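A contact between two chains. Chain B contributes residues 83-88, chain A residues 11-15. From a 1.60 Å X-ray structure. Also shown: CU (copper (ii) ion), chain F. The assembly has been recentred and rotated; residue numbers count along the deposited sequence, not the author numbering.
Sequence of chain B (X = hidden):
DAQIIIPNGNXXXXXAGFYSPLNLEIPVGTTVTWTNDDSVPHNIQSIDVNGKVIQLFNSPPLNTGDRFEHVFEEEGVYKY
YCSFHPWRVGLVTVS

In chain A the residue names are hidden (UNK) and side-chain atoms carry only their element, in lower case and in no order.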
# COMPACT_ATOMS: atom_id res chain seq x y z
N SER B 83 -7.33 -4.90 -2.07
CA SER B 83 -6.74 -5.20 -0.78
C SER B 83 -5.22 -5.29 -0.87
O SER B 83 -4.54 -5.18 0.15
CB SER B 83 -7.31 -6.49 -0.18
OG SER B 83 -6.84 -7.63 -0.86
N PHE B 84 -4.69 -5.49 -2.07
CA PHE B 84 -3.24 -5.54 -2.23
C PHE B 84 -2.65 -4.13 -2.28
O PHE B 84 -1.50 -3.92 -1.89
CB PHE B 84 -2.84 -6.31 -3.49
CG PHE B 84 -3.34 -7.74 -3.54
CD1 PHE B 84 -3.52 -8.48 -2.39
CD2 PHE B 84 -3.60 -8.33 -4.77
CE1 PHE B 84 -3.97 -9.80 -2.44
CE2 PHE B 84 -4.06 -9.66 -4.84
CZ PHE B 84 -4.24 -10.39 -3.68
N HIS B 85 -3.43 -3.18 -2.79
CA HIS B 85 -3.01 -1.78 -2.95
C HIS B 85 -4.11 -0.84 -2.49
O HIS B 85 -4.81 -0.25 -3.32
CB HIS B 85 -2.64 -1.47 -4.42
CG HIS B 85 -1.78 -2.52 -5.06
ND1 HIS B 85 -2.28 -3.44 -5.96
CD2 HIS B 85 -0.46 -2.80 -4.93
CE1 HIS B 85 -1.31 -4.26 -6.34
NE2 HIS B 85 -0.20 -3.89 -5.72
N PRO B 86 -4.29 -0.72 -1.17
CA PRO B 86 -5.47 -0.02 -0.63
C PRO B 86 -5.56 1.46 -1.02
O PRO B 86 -6.66 2.00 -0.99
CB PRO B 86 -5.30 -0.17 0.88
CG PRO B 86 -4.47 -1.41 1.05
CD PRO B 86 -3.53 -1.41 -0.12
N TRP B 87 -4.45 2.08 -1.40
CA TRP B 87 -4.49 3.49 -1.80
C TRP B 87 -5.12 3.70 -3.16
O TRP B 87 -5.45 4.84 -3.52
CB TRP B 87 -3.08 4.10 -1.81
CG TRP B 87 -2.22 3.51 -2.88
CD1 TRP B 87 -2.11 3.93 -4.18
CD2 TRP B 87 -1.38 2.37 -2.75
NE1 TRP B 87 -1.23 3.12 -4.87
CE2 TRP B 87 -0.78 2.15 -4.01
CE3 TRP B 87 -1.07 1.51 -1.69
CZ2 TRP B 87 0.13 1.10 -4.24
CZ3 TRP B 87 -0.19 0.47 -1.92
CH2 TRP B 87 0.40 0.27 -3.18
N ARG B 88 -5.28 2.63 -3.93
CA ARG B 88 -5.95 2.71 -5.23
C ARG B 88 -7.44 2.59 -5.01
O ARG B 88 -7.96 1.49 -4.82
CB ARG B 88 -5.45 1.63 -6.18
CG ARG B 88 -3.99 1.81 -6.60
CD ARG B 88 -3.74 3.17 -7.28
NE ARG B 88 -2.52 3.13 -8.09
CZ ARG B 88 -2.02 4.16 -8.76
NH1 ARG B 88 -2.62 5.34 -8.71
NH2 ARG B 88 -0.91 4.00 -9.49
N UNK A 11 9.02 -6.34 -7.30
CA UNK A 11 8.89 -4.90 -7.54
C UNK A 11 7.53 -4.33 -7.10
O UNK A 11 7.37 -3.12 -7.01
c UNK A 11 9.10 -4.57 -9.02
c UNK A 11 6.25 -6.41 -11.65
o UNK A 11 5.35 -7.02 -12.50
c UNK A 11 7.45 -7.05 -11.38
c UNK A 11 8.36 -6.45 -10.53
c UNK A 11 6.89 -4.59 -10.24
c UNK A 11 5.97 -5.18 -11.09
c UNK A 11 8.10 -5.21 -9.95
N UNK A 12 6.56 -5.22 -6.87
CA UNK A 12 5.20 -4.84 -6.50
C UNK A 12 5.22 -4.13 -5.14
O UNK A 12 6.01 -4.49 -4.26
c UNK A 12 4.32 -6.10 -6.47
c UNK A 12 2.83 -5.83 -6.47
o UNK A 12 2.11 -6.83 -6.64
o UNK A 12 2.40 -4.67 -6.26
N UNK A 13 4.38 -3.11 -4.97
CA UNK A 13 4.30 -2.38 -3.70
C UNK A 13 3.21 -3.01 -2.85
O UNK A 13 2.10 -2.47 -2.73
c UNK A 13 5.00 -0.28 -4.94
c UNK A 13 4.14 -0.13 -2.60
c UNK A 13 4.03 -0.88 -3.91
N UNK A 14 3.50 -4.18 -2.29
CA UNK A 14 2.51 -4.91 -1.52
C UNK A 14 3.21 -6.01 -0.75
O UNK A 14 4.45 -6.10 -0.78
o UNK A 14 0.32 -5.98 -1.63
c UNK A 14 1.95 -6.63 -3.29
c UNK A 14 1.40 -5.49 -2.43
N UNK A 15 2.45 -6.84 -0.04
CA UNK A 15 3.07 -7.87 0.78
C UNK A 15 3.65 -9.02 -0.03
O UNK A 15 4.86 -9.28 0.00
CU CU F . -4.22 -3.71 -6.59
O HOH W 1 0.35 -2.49 -0.66
O HOH W 2 -5.09 -1.73 -7.05

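Position A11 carries eight side-chain atoms: one carbon leading into a six-membered carbon ring, with a single oxygen on the ring carbon farthest from the backbone. No atom of this side chain comes within 8 Å of the chain B stretch, and the oxygen is hydrogen-bonded elsewhere in the structure. A hydroxylated six-membered ring identifies Tyr A11.

At position A12 there are four side-chain atoms, a carbon followed by a second carbon that bears two oxygens. One of these oxygens meets the imidazole edge of His B85, close to the ring plane. A carboxylate on a single methylene, with two oxygens and no nitrogen, excludes asparagine and identifies Asp A12. Its OD1 accepts a hydrogen bond from His B85 NE2 at 2.8 Å, with a nearly straight N-H...O angle of 163°.

Position A13 has three carbons, one attached to CA and carrying the other two. This branched, wholly apolar group approaches the six-membered ring of Trp B87, as expected of valine. Val A13 CG1 lies 3.8 Å from Trp B87 CH2, while the backbone Val A13 O sits at the edge of the indole, 3.3 Å from the same CH2 atom.

Three side-chain atoms are again present at position A14, but the carbon next to CA now bears one oxygen and one carbon. The oxygen faces a main-chain carbonyl of chain B, and the branching defines Thr A14. Thr A14 OG1 donates a hydrogen bond to Phe B84 O over 2.8 Å; a carbonyl can only accept, so the hydroxyl supplies the proton.

Position A15 has no side-chain atoms and is therefore Gly A15; it makes no contact with the chain B stretch.

The contact is built around His B85, whose two ring nitrogens serve different partners. ND1 of His B85 binds the copper ion CU at 2.1 Å, leaving NE2 of the same ring to donate to Asp A12, so the carboxylate of one chain touches a metal ligand of the other. Alongside, water 1 bridges the chains, its O donating to Val A13 O at 2.7 Å and to Phe B84 O at 2.6 Å. Phe B84 O thus receives both this water and the threonine hydroxyl, and the result is a small interface whose hydrogen bonds are joined by the Trp B87 to Val A13 packing, burying 213 Å², both sides summed, between the two stretches.

Chain A 11-15: YDVTG
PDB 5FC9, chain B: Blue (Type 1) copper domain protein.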